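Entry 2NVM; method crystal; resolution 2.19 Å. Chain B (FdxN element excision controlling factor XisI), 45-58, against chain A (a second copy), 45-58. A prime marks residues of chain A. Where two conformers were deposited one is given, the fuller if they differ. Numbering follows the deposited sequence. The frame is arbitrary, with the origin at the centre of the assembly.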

# COMPACT_ATOMS: atom_id res chain seq x y z
N ASP B 45 -6.15 -7.16 -8.64
CA ASP B 45 -5.11 -6.18 -8.43
C ASP B 45 -5.72 -4.83 -8.07
O ASP B 45 -6.80 -4.51 -8.55
CB ASP B 45 -4.24 -6.06 -9.70
CG ASP B 45 -3.40 -7.33 -9.99
OD1 ASP B 45 -3.52 -8.37 -9.29
OD2 ASP B 45 -2.59 -7.30 -10.92
N ARG B 46 -5.05 -4.10 -7.17
CA ARG B 46 -5.45 -2.76 -6.72
C ARG B 46 -4.21 -1.87 -6.69
O ARG B 46 -3.13 -2.32 -6.28
CB ARG B 46 -6.09 -2.73 -5.31
CG ARG B 46 -7.41 -3.50 -5.09
CD ARG B 46 -7.19 -4.96 -4.75
NE ARG B 46 -8.45 -5.71 -4.56
CZ ARG B 46 -9.12 -5.88 -3.40
NH1 ARG B 46 -8.71 -5.35 -2.26
NH2 ARG B 46 -10.24 -6.60 -3.40
N LEU B 47 -4.37 -0.61 -7.11
CA LEU B 47 -3.30 0.39 -7.15
C LEU B 47 -3.61 1.41 -6.05
O LEU B 47 -4.77 1.82 -5.93
CB LEU B 47 -3.28 1.04 -8.54
CG LEU B 47 -2.03 1.81 -8.99
CD1 LEU B 47 -0.80 0.90 -8.93
CD2 LEU B 47 -2.24 2.36 -10.42
N ILE B 48 -2.61 1.77 -5.24
CA ILE B 48 -2.79 2.70 -4.11
C ILE B 48 -1.67 3.74 -4.20
O ILE B 48 -0.52 3.48 -3.81
CB ILE B 48 -2.82 1.97 -2.71
CG1 ILE B 48 -3.59 0.64 -2.78
CG2 ILE B 48 -3.36 2.92 -1.60
CD1 ILE B 48 -3.73 -0.08 -1.47
N ILE B 49 -2.02 4.90 -4.75
CA ILE B 49 -1.10 6.02 -4.95
C ILE B 49 -1.43 7.12 -3.94
O ILE B 49 -2.55 7.58 -3.89
CB ILE B 49 -1.25 6.60 -6.40
CG1 ILE B 49 -1.12 5.51 -7.48
CG2 ILE B 49 -0.26 7.75 -6.63
CD1 ILE B 49 0.13 4.72 -7.47
N ASP B 50 -0.43 7.54 -3.18
CA ASP B 50 -0.54 8.62 -2.19
C ASP B 50 0.59 9.62 -2.48
O ASP B 50 1.72 9.42 -2.04
CB ASP B 50 -0.49 8.04 -0.77
CG ASP B 50 -0.84 9.05 0.31
OD1 ASP B 50 -0.77 10.29 0.15
OD2 ASP B 50 -1.23 8.56 1.37
N GLU B 51 0.25 10.66 -3.24
CA GLU B 51 1.21 11.73 -3.62
C GLU B 51 1.63 12.59 -2.42
O GLU B 51 2.79 12.99 -2.35
CB GLU B 51 0.62 12.65 -4.71
CG GLU B 51 0.17 11.96 -6.00
N GLN B 52 0.69 12.86 -1.51
CA GLN B 52 0.95 13.65 -0.28
C GLN B 52 1.99 13.00 0.63
O GLN B 52 2.85 13.70 1.15
CB GLN B 52 -0.34 13.90 0.53
CG GLN B 52 -1.38 14.77 -0.16
CD GLN B 52 -2.56 15.12 0.76
N ARG B 53 1.91 11.67 0.79
CA ARG B 53 2.87 10.88 1.61
C ARG B 53 3.99 10.18 0.80
O ARG B 53 4.87 9.59 1.42
CB ARG B 53 2.11 9.86 2.46
CG ARG B 53 1.16 10.51 3.46
CD ARG B 53 0.32 9.51 4.24
NE ARG B 53 -0.66 10.22 5.08
CZ ARG B 53 -1.81 10.77 4.68
NH1 ARG B 53 -2.20 10.76 3.40
NH2 ARG B 53 -2.59 11.39 5.57
N ASP B 54 3.95 10.27 -0.54
CA ASP B 54 4.92 9.63 -1.46
C ASP B 54 5.02 8.12 -1.26
O ASP B 54 6.11 7.57 -1.11
CB ASP B 54 6.32 10.31 -1.40
CG ASP B 54 6.35 11.68 -2.04
OD1 ASP B 54 5.80 11.86 -3.14
OD2 ASP B 54 7.03 12.56 -1.48
N GLN B 55 3.86 7.48 -1.21
CA GLN B 55 3.71 6.03 -1.05
C GLN B 55 2.95 5.57 -2.29
O GLN B 55 1.87 6.12 -2.59
CB GLN B 55 2.94 5.70 0.21
CG GLN B 55 3.56 6.23 1.51
CD GLN B 55 4.90 5.60 1.84
OE1 GLN B 55 5.06 4.40 1.73
NE2 GLN B 55 5.85 6.42 2.26
N TYR B 56 3.52 4.61 -3.00
CA TYR B 56 3.00 4.09 -4.28
C TYR B 56 3.02 2.57 -4.19
O TYR B 56 4.10 1.98 -4.16
CB TYR B 56 3.89 4.61 -5.44
CG TYR B 56 4.06 6.12 -5.39
CD1 TYR B 56 3.11 6.98 -5.95
CD2 TYR B 56 5.16 6.69 -4.72
CE1 TYR B 56 3.25 8.39 -5.86
CE2 TYR B 56 5.32 8.09 -4.63
CZ TYR B 56 4.36 8.93 -5.19
OH TYR B 56 4.54 10.29 -5.09
N LEU B 57 1.85 1.95 -4.18
CA LEU B 57 1.75 0.51 -4.01
C LEU B 57 0.74 -0.18 -4.93
O LEU B 57 -0.31 0.35 -5.21
CB LEU B 57 1.47 0.23 -2.54
CG LEU B 57 1.42 -1.24 -2.08
CD1 LEU B 57 2.21 -1.45 -0.79
CD2 LEU B 57 -0.02 -1.76 -2.00
N TRP B 58 1.13 -1.37 -5.37
CA TRP B 58 0.36 -2.25 -6.20
C TRP B 58 0.33 -3.59 -5.47
O TRP B 58 1.39 -4.17 -5.19
CB TRP B 58 1.00 -2.33 -7.61
CG TRP B 58 0.53 -3.43 -8.51
CD1 TRP B 58 -0.68 -4.06 -8.48
CD2 TRP B 58 1.21 -3.93 -9.67
NE1 TRP B 58 -0.76 -4.96 -9.50
CE2 TRP B 58 0.38 -4.92 -10.25
CE3 TRP B 58 2.46 -3.66 -10.27
CZ2 TRP B 58 0.74 -5.65 -11.40
CZ3 TRP B 58 2.84 -4.40 -11.43
CH2 TRP B 58 1.97 -5.38 -11.98
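Chain A, residues 45-58: DRLIIDEQRDQYLW

The strongest polar contacts between the two copies are a reciprocal pair of hydrogen bonds from backbone to carboxylate. Ile49′ N donates to Asp50 OD2 at 2.7 Å with an N-H...acceptor angle of 165°, and Ile49 N donates to Asp50′ OD2, also at 2.7 Å, with an angle of 164°. Short distances and nearly linear angles mark both as well formed, and their close agreement is what a twofold-like arrangement of two identical hairpins would give. Each carboxylate reaches across because the CA-to-CB bond of Asp50 and of Asp50′ points toward the other chain, with chi1 in the t well.

The same oxygen is also held within its own chain. Arg53 NH1 forms a salt bridge with Asp50 OD2 at 3.1 Å, whereas in chain A the bridge runs from Arg53′ NE to Asp50′ OD2, again at 3.1 Å. The arginines differ in conformation: chi3 is t in Arg53 and m in Arg53′, so the symmetry is kept at the carboxylate but not along the arginine. The other oxygen serves the turn, with Arg53 N donating to Asp50 OD1 and Arg53′ N to Asp50′ OD1, each at 3.1 Å.

In both chains residues 45-50 and 55-58 are strands with extended phi/psi values, joined by a turn in which Asp54 and Asp54′ have positive phi. Paired backbone hydrogen bonds define the hairpin: Ile48 N to Leu57 O is 2.7 Å and Gln55 N to Asp50 O is 3.0 Å, and chain A repeats the pattern. Chain A does not extend this ladder. Its strand 45-50 crosses strand 45-50 of chain B at 102° between N-to-C directions, with the axes approaching to 5.1 Å. The nearest CA atoms are those of Asp50 and Asp50′, 5.4 Å apart. Strand 55-58 of chain B crosses strand 45-50 of chain A at -75°, with a closest approach of 7.4 Å.

Packing spreads outward from this crossing. Ile48 CG2 meets Ile48′ CG2 at 3.5 Å, and these two isoleucines have the largest covered areas, 97 Å² each. Beyond them, Ile48 CD1 lies 3.9 Å from Leu57′ CD1, Leu57 CB lies 4.0 Å from Ile48′ CD1, and the leucines approach more loosely, Leu57 CD2 to Leu57′ CD1 being 4.4 Å. The aliphatic part of the glutamine lines this apolar patch: Gln55 CB is 3.6 Å from Ile48′ CG1, and Ile48 CG1 is 3.6 Å from Gln55′ CB.

Farther out, each arginine covers the opposing strand. Arg53 CD is 3.3 Å from Leu47′ O, and Leu47 O is 3.5 Å from Arg53′ CD. Ile49′ CD1 lies over one face of the Arg53 guanidinium, but Leu47 CD2 takes the corresponding place over Arg53′, another trace of the differing rotamers. Altogether the two stretches bury 860 Å², both sides summed.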

# COMPACT_ATOMS: atom_id res chain seq x y z
N ASP A 45 6.07 2.23 10.36
CA ASP A 45 4.70 2.28 9.86
C ASP A 45 4.58 3.31 8.74
O ASP A 45 5.19 4.37 8.82
CB ASP A 45 3.73 2.72 10.98
CG ASP A 45 3.66 1.73 12.14
OD1 ASP A 45 3.40 0.54 11.90
OD2 ASP A 45 3.79 2.17 13.30
N ARG A 46 3.78 2.96 7.73
CA ARG A 46 3.50 3.84 6.58
C ARG A 46 1.99 3.81 6.33
O ARG A 46 1.38 2.75 6.41
CB ARG A 46 4.22 3.44 5.28
CG ARG A 46 5.76 3.44 5.29
CD ARG A 46 6.36 2.14 5.78
NE ARG A 46 7.82 2.21 5.91
CZ ARG A 46 8.73 2.07 4.93
NH1 ARG A 46 8.37 1.84 3.67
NH2 ARG A 46 10.02 2.15 5.22
N LEU A 47 1.43 4.98 6.03
CA LEU A 47 0.04 5.17 5.71
C LEU A 47 -0.01 5.50 4.21
O LEU A 47 0.79 6.31 3.73
CB LEU A 47 -0.52 6.32 6.57
CG LEU A 47 -2.04 6.47 6.68
CD1 LEU A 47 -2.66 5.20 7.26
CD2 LEU A 47 -2.39 7.71 7.54
N ILE A 48 -0.88 4.82 3.47
CA ILE A 48 -1.05 5.01 2.02
C ILE A 48 -2.56 5.20 1.77
O ILE A 48 -3.34 4.24 1.79
CB ILE A 48 -0.50 3.82 1.20
CG1 ILE A 48 0.82 3.27 1.79
CG2 ILE A 48 -0.37 4.23 -0.29
CD1 ILE A 48 1.49 2.19 0.90
N ILE A 49 -2.96 6.47 1.61
CA ILE A 49 -4.34 6.89 1.38
C ILE A 49 -4.51 7.37 -0.07
O ILE A 49 -3.83 8.30 -0.50
CB ILE A 49 -4.74 7.99 2.40
CG1 ILE A 49 -4.76 7.35 3.82
CG2 ILE A 49 -6.11 8.61 2.06
CD1 ILE A 49 -5.08 8.27 4.90
N ASP A 50 -5.39 6.71 -0.82
CA ASP A 50 -5.70 7.06 -2.21
C ASP A 50 -7.20 7.37 -2.32
O ASP A 50 -8.02 6.45 -2.44
CB ASP A 50 -5.28 5.91 -3.14
CG ASP A 50 -5.32 6.29 -4.61
OD1 ASP A 50 -6.04 7.22 -5.06
OD2 ASP A 50 -4.56 5.65 -5.35
N GLU A 51 -7.54 8.65 -2.28
CA GLU A 51 -8.94 9.10 -2.43
C GLU A 51 -9.51 8.87 -3.83
O GLU A 51 -10.72 8.63 -3.95
CB GLU A 51 -9.14 10.57 -2.03
CG GLU A 51 -8.86 10.87 -0.57
CD GLU A 51 -9.36 12.26 -0.14
OE1 GLU A 51 -10.58 12.54 -0.27
OE2 GLU A 51 -8.54 13.05 0.38
N GLN A 52 -8.68 8.95 -4.88
CA GLN A 52 -9.12 8.69 -6.26
C GLN A 52 -9.65 7.27 -6.43
O GLN A 52 -10.72 7.09 -6.99
CB GLN A 52 -8.01 8.89 -7.32
CG GLN A 52 -7.54 10.33 -7.52
CD GLN A 52 -6.77 10.53 -8.84
OE1 GLN A 52 -6.24 9.58 -9.45
NE2 GLN A 52 -6.72 11.78 -9.29
N ARG A 53 -8.89 6.30 -5.96
CA ARG A 53 -9.25 4.88 -6.06
C ARG A 53 -9.95 4.29 -4.85
O ARG A 53 -10.34 3.12 -4.91
CB ARG A 53 -8.01 4.07 -6.48
CG ARG A 53 -7.75 4.15 -8.00
CD ARG A 53 -6.31 3.74 -8.38
NE ARG A 53 -5.42 4.89 -8.20
CZ ARG A 53 -4.82 5.62 -9.15
NH1 ARG A 53 -4.91 5.34 -10.46
NH2 ARG A 53 -4.07 6.66 -8.76
N ASP A 54 -10.15 5.09 -3.79
CA ASP A 54 -10.78 4.66 -2.54
C ASP A 54 -10.08 3.47 -1.92
O ASP A 54 -10.72 2.47 -1.60
CB ASP A 54 -12.31 4.45 -2.72
CG ASP A 54 -13.09 5.74 -2.75
OD1 ASP A 54 -12.90 6.52 -1.80
OD2 ASP A 54 -13.93 5.92 -3.66
N GLN A 55 -8.75 3.59 -1.79
CA GLN A 55 -7.88 2.56 -1.21
C GLN A 55 -7.20 3.20 -0.00
O GLN A 55 -6.58 4.26 -0.15
CB GLN A 55 -6.84 2.09 -2.23
CG GLN A 55 -7.40 1.49 -3.53
CD GLN A 55 -8.13 0.19 -3.34
OE1 GLN A 55 -7.71 -0.66 -2.58
NE2 GLN A 55 -9.24 0.01 -4.06
N TYR A 56 -7.29 2.56 1.16
CA TYR A 56 -6.79 3.10 2.45
C TYR A 56 -6.02 1.98 3.16
O TYR A 56 -6.62 0.99 3.57
CB TYR A 56 -7.97 3.61 3.30
CG TYR A 56 -8.86 4.57 2.52
CD1 TYR A 56 -8.55 5.94 2.44
CD2 TYR A 56 -9.97 4.09 1.80
CE1 TYR A 56 -9.37 6.84 1.70
CE2 TYR A 56 -10.79 4.97 1.03
CZ TYR A 56 -10.48 6.34 0.99
OH TYR A 56 -11.25 7.20 0.27
N LEU A 57 -4.70 2.16 3.30
CA LEU A 57 -3.84 1.10 3.82
C LEU A 57 -2.75 1.58 4.74
O LEU A 57 -2.14 2.65 4.53
CB LEU A 57 -3.24 0.30 2.65
CG LEU A 57 -2.31 -0.94 2.86
CD1 LEU A 57 -2.41 -1.90 1.71
CD2 LEU A 57 -0.86 -0.55 3.05
N TRP A 58 -2.53 0.77 5.77
CA TRP A 58 -1.52 0.97 6.78
C TRP A 58 -0.71 -0.32 6.82
O TRP A 58 -1.27 -1.39 7.04
CB TRP A 58 -2.15 1.35 8.12
CG TRP A 58 -1.28 1.22 9.33
CD1 TRP A 58 0.08 1.36 9.41
CD2 TRP A 58 -1.73 1.04 10.68
NE1 TRP A 58 0.50 1.17 10.68
CE2 TRP A 58 -0.58 1.00 11.50
CE3 TRP A 58 -2.99 0.88 11.26
CZ2 TRP A 58 -0.65 0.80 12.89
CZ3 TRP A 58 -3.07 0.66 12.65
CH2 TRP A 58 -1.89 0.63 13.44